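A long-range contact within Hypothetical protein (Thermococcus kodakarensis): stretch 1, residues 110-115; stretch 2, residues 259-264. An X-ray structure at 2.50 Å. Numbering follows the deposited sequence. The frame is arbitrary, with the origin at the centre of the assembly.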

ATOM      1  N   GLY A 110      24.240 -11.278 -16.402  1.00 62.36           N
ATOM      2  CA  GLY A 110      24.826  -9.954 -16.534  1.00 62.23           C
ATOM      3  C   GLY A 110      24.229  -8.935 -15.582  1.00 62.01           C
ATOM      4  O   GLY A 110      24.433  -7.737 -15.743  1.00 61.97           O
ATOM      5  N   ILE A 111      23.502  -9.413 -14.581  1.00 62.03           N
ATOM      6  CA  ILE A 111      22.869  -8.533 -13.608  1.00 62.11           C
ATOM      7  C   ILE A 111      23.872  -8.055 -12.559  1.00 62.24           C
ATOM      8  O   ILE A 111      24.619  -8.849 -11.985  1.00 61.98           O
ATOM      9  CB  ILE A 111      21.687  -9.256 -12.920  1.00 62.24           C
ATOM     10  CG1 ILE A 111      20.707  -9.739 -13.992  1.00 61.56           C
ATOM     11  CG2 ILE A 111      20.971  -8.314 -11.945  1.00 62.25           C
ATOM     12  CD1 ILE A 111      19.627 -10.651 -13.473  1.00 62.33           C
ATOM     13  N   PRO A 112      23.906  -6.737 -12.308  1.00 62.43           N
ATOM     14  CA  PRO A 112      24.829  -6.171 -11.321  1.00 62.48           C
ATOM     15  C   PRO A 112      24.487  -6.682  -9.935  1.00 63.36           C
ATOM     16  O   PRO A 112      23.328  -6.663  -9.547  1.00 62.92           O
ATOM     17  CB  PRO A 112      24.587  -4.663 -11.437  1.00 62.55           C
ATOM     18  CG  PRO A 112      24.090  -4.496 -12.869  1.00 62.59           C
ATOM     19  CD  PRO A 112      23.147  -5.675 -12.993  1.00 62.63           C
ATOM     20  N   ARG A 113      25.480  -7.146  -9.183  1.00 64.51           N
ATOM     21  CA  ARG A 113      25.192  -7.619  -7.843  1.00 65.99           C
ATOM     22  C   ARG A 113      25.965  -6.818  -6.794  1.00 66.65           C
ATOM     23  O   ARG A 113      26.936  -6.136  -7.110  1.00 66.95           O
ATOM     24  CB  ARG A 113      25.501  -9.119  -7.740  1.00 66.85           C
ATOM     25  CG  ARG A 113      26.951  -9.491  -7.497  1.00 69.18           C
ATOM     26  CD  ARG A 113      27.174 -11.001  -7.748  1.00 71.03           C
ATOM     27  NE  ARG A 113      27.930 -11.244  -8.980  1.00 72.73           N
ATOM     28  CZ  ARG A 113      27.557 -10.813 -10.187  1.00 73.87           C
ATOM     29  NH1 ARG A 113      26.427 -10.118 -10.327  1.00 74.07           N
ATOM     30  NH2 ARG A 113      28.323 -11.051 -11.254  1.00 73.55           N
ATOM     31  N   VAL A 114      25.508  -6.854  -5.550  1.00 67.36           N
ATOM     32  CA  VAL A 114      26.224  -6.139  -4.506  1.00 68.30           C
ATOM     33  C   VAL A 114      27.575  -6.816  -4.404  1.00 69.61           C
ATOM     34  O   VAL A 114      27.664  -8.042  -4.485  1.00 70.79           O
ATOM     35  CB  VAL A 114      25.531  -6.243  -3.150  1.00 67.44           C
ATOM     36  CG1 VAL A 114      24.215  -5.510  -3.208  1.00 69.22           C
ATOM     37  CG2 VAL A 114      25.312  -7.704  -2.785  1.00 67.69           C
ATOM     38  N   GLU A 115      28.627  -6.018  -4.249  1.00 70.95           N
ATOM     39  CA  GLU A 115      29.983  -6.538  -4.150  1.00 71.48           C
ATOM     40  C   GLU A 115      30.202  -7.258  -2.817  1.00 70.67           C
ATOM     41  O   GLU A 115      29.648  -6.871  -1.780  1.00 69.32           O
ATOM     42  CB  GLU A 115      31.002  -5.399  -4.298  1.00 73.66           C
ATOM     43  CG  GLU A 115      31.033  -4.432  -3.105  1.00 77.65           C
ATOM     44  CD  GLU A 115      32.130  -3.355  -3.208  1.00 79.36           C
ATOM     45  OE1 GLU A 115      33.230  -3.668  -3.740  1.00 79.22           O
ATOM     46  OE2 GLU A 115      31.891  -2.210  -2.738  1.00 79.97           O
ATOM     47  N   SER A 259      21.174   3.044  -8.721  1.00 55.87           N
ATOM     48  CA  SER A 259      21.825   2.280  -9.784  1.00 55.71           C
ATOM     49  C   SER A 259      21.696   0.752  -9.730  1.00 57.21           C
ATOM     50  O   SER A 259      22.551   0.056 -10.302  1.00 58.33           O
ATOM     51  CB  SER A 259      23.316   2.601  -9.830  1.00 54.36           C
ATOM     52  OG  SER A 259      23.982   1.967  -8.755  1.00 51.23           O
ATOM     53  N   PHE A 260      20.680   0.228  -9.039  1.00 56.72           N
ATOM     54  CA  PHE A 260      20.444  -1.232  -8.968  1.00 57.11           C
ATOM     55  C   PHE A 260      21.619  -2.203  -8.802  1.00 57.15           C
ATOM     56  O   PHE A 260      22.495  -2.312  -9.663  1.00 56.50           O
ATOM     57  CB  PHE A 260      19.650  -1.712 -10.198  1.00 56.56           C
ATOM     58  CG  PHE A 260      18.182  -1.394 -10.139  1.00 57.58           C
ATOM     59  CD1 PHE A 260      17.498  -0.968 -11.276  1.00 56.71           C
ATOM     60  CD2 PHE A 260      17.481  -1.503  -8.937  1.00 58.78           C
ATOM     61  CE1 PHE A 260      16.144  -0.651 -11.215  1.00 57.46           C
ATOM     62  CE2 PHE A 260      16.118  -1.188  -8.864  1.00 58.10           C
ATOM     63  CZ  PHE A 260      15.451  -0.760 -10.008  1.00 57.90           C
ATOM     64  N   LYS A 261      21.585  -2.938  -7.698  1.00 56.67           N
ATOM     65  CA  LYS A 261      22.582  -3.953  -7.376  1.00 56.59           C
ATOM     66  C   LYS A 261      21.727  -5.131  -6.909  1.00 55.11           C
ATOM     67  O   LYS A 261      20.884  -4.968  -6.024  1.00 56.52           O
ATOM     68  CB  LYS A 261      23.467  -3.511  -6.211  1.00 58.97           C
ATOM     69  CG  LYS A 261      24.012  -2.087  -6.291  1.00 61.65           C
ATOM     70  CD  LYS A 261      25.242  -1.990  -7.172  1.00 63.19           C
ATOM     71  CE  LYS A 261      25.839  -0.602  -7.088  1.00 63.53           C
ATOM     72  NZ  LYS A 261      27.047  -0.484  -7.953  1.00 67.02           N
ATOM     73  N   ALA A 262      21.919  -6.306  -7.494  1.00 52.69           N
ATOM     74  CA  ALA A 262      21.147  -7.477  -7.086  1.00 49.36           C
ATOM     75  C   ALA A 262      21.694  -8.040  -5.772  1.00 48.01           C
ATOM     76  O   ALA A 262      22.910  -8.106  -5.565  1.00 47.47           O
ATOM     77  CB  ALA A 262      21.184  -8.540  -8.177  1.00 47.23           C
ATOM     78  N   ILE A 263      20.789  -8.425  -4.879  1.00 46.06           N
ATOM     79  CA  ILE A 263      21.187  -8.977  -3.595  1.00 45.02           C
ATOM     80  C   ILE A 263      20.711 -10.417  -3.487  1.00 44.79           C
ATOM     81  O   ILE A 263      21.175 -11.163  -2.633  1.00 44.73           O
ATOM     82  CB  ILE A 263      20.593  -8.178  -2.407  1.00 43.91           C
ATOM     83  CG1 ILE A 263      19.068  -8.141  -2.507  1.00 42.06           C
ATOM     84  CG2 ILE A 263      21.174  -6.782  -2.379  1.00 40.80           C
ATOM     85  CD1 ILE A 263      18.377  -7.757  -1.203  1.00 40.79           C
ATOM     86  N   GLY A 264      19.779 -10.797  -4.354  1.00 44.58           N
ATOM     87  CA  GLY A 264      19.268 -12.153  -4.336  1.00 43.75           C
ATOM     88  C   GLY A 264      18.158 -12.447  -5.324  1.00 43.26           C
ATOM     89  O   GLY A 264      17.848 -11.635  -6.190  1.00 41.28           O
TER

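How do two stretches nearly 150 residues apart in sequence come to share backbone hydrogen bonds? They meet at a single beta bridge, in which Arg-113 lies beside Ala-262 with their CA atoms 4.1 Å apart. Ala-262 uses both of its backbone polar groups: its N donates to Pro-112 O at 2.5 Å, and its O accepts from Val-114 N at 2.9 Å. The first bond is very short for an amide-to-carbonyl pair, and at 2.5 Å resolution its exact length should be read with some caution. Both are close to linear, with angles at the hydrogen of 165° and 158°. Arg-113 thus sits between the two residues that bond to Ala-262, its own amide and carbonyl taking no part in the pair.

How far does the pairing extend? One bridge only; the end-to-end directions of the touching parts are 70° apart. Lys-261 to Gly-264 belong to a strand that continues later in the chain, whereas residues 110-115 form no regular helix or strand. Gly-110 leaves a preceding helix through a Schellman motif, and its positive phi of 78° is a value that favours glycine. Beyond it the backbone is extended, which lets Pro-112 O and Val-114 N reach the same residue. Two CA-H...O contacts supplement the bridge: Arg-113 CA lies 3.3 Å from Ala-262 O, and Lys-261 CA lies 3.6 Å from Pro-112 O. Each has an angle of 126° at the hydrogen, well short of linear.

Which side chains pack around this bridge? Ala-262 has the largest area covered by the opposing stretch. Its methyl, CB, meets Ile-111 CG2 at 3.8 Å. Val-114 provides a second apolar contact, its CG1 lying 3.4 Å from CG2 of Ile-263, a tight distance for two methyl groups. The same CG1 of Val-114 is 3.7 Å from Lys-261 CB, so this methyl touches two residues of the strand. Pro-112 adds a contact of a different kind, with its CB 3.6 Å from the backbone O of Phe-260; the Phe-260 ring itself leads away from the first stretch.

What do the long charged side chains do? Arg-113 points away overall, although its CB remains near the strand, 4.4 Å from Ala-262 CB. The guanidinium group folds back over its own stretch, where NH1 donates to Ile-111 O at 2.8 Å, and NH2 is hydrogen-bonded elsewhere in the structure. Lys-261 likewise contributes the base of its side chain and sends its end away, with the last two chi angles in t. Neither charged group bonds across the contact, which is held by backbone hydrogen bonds and small apolar contacts.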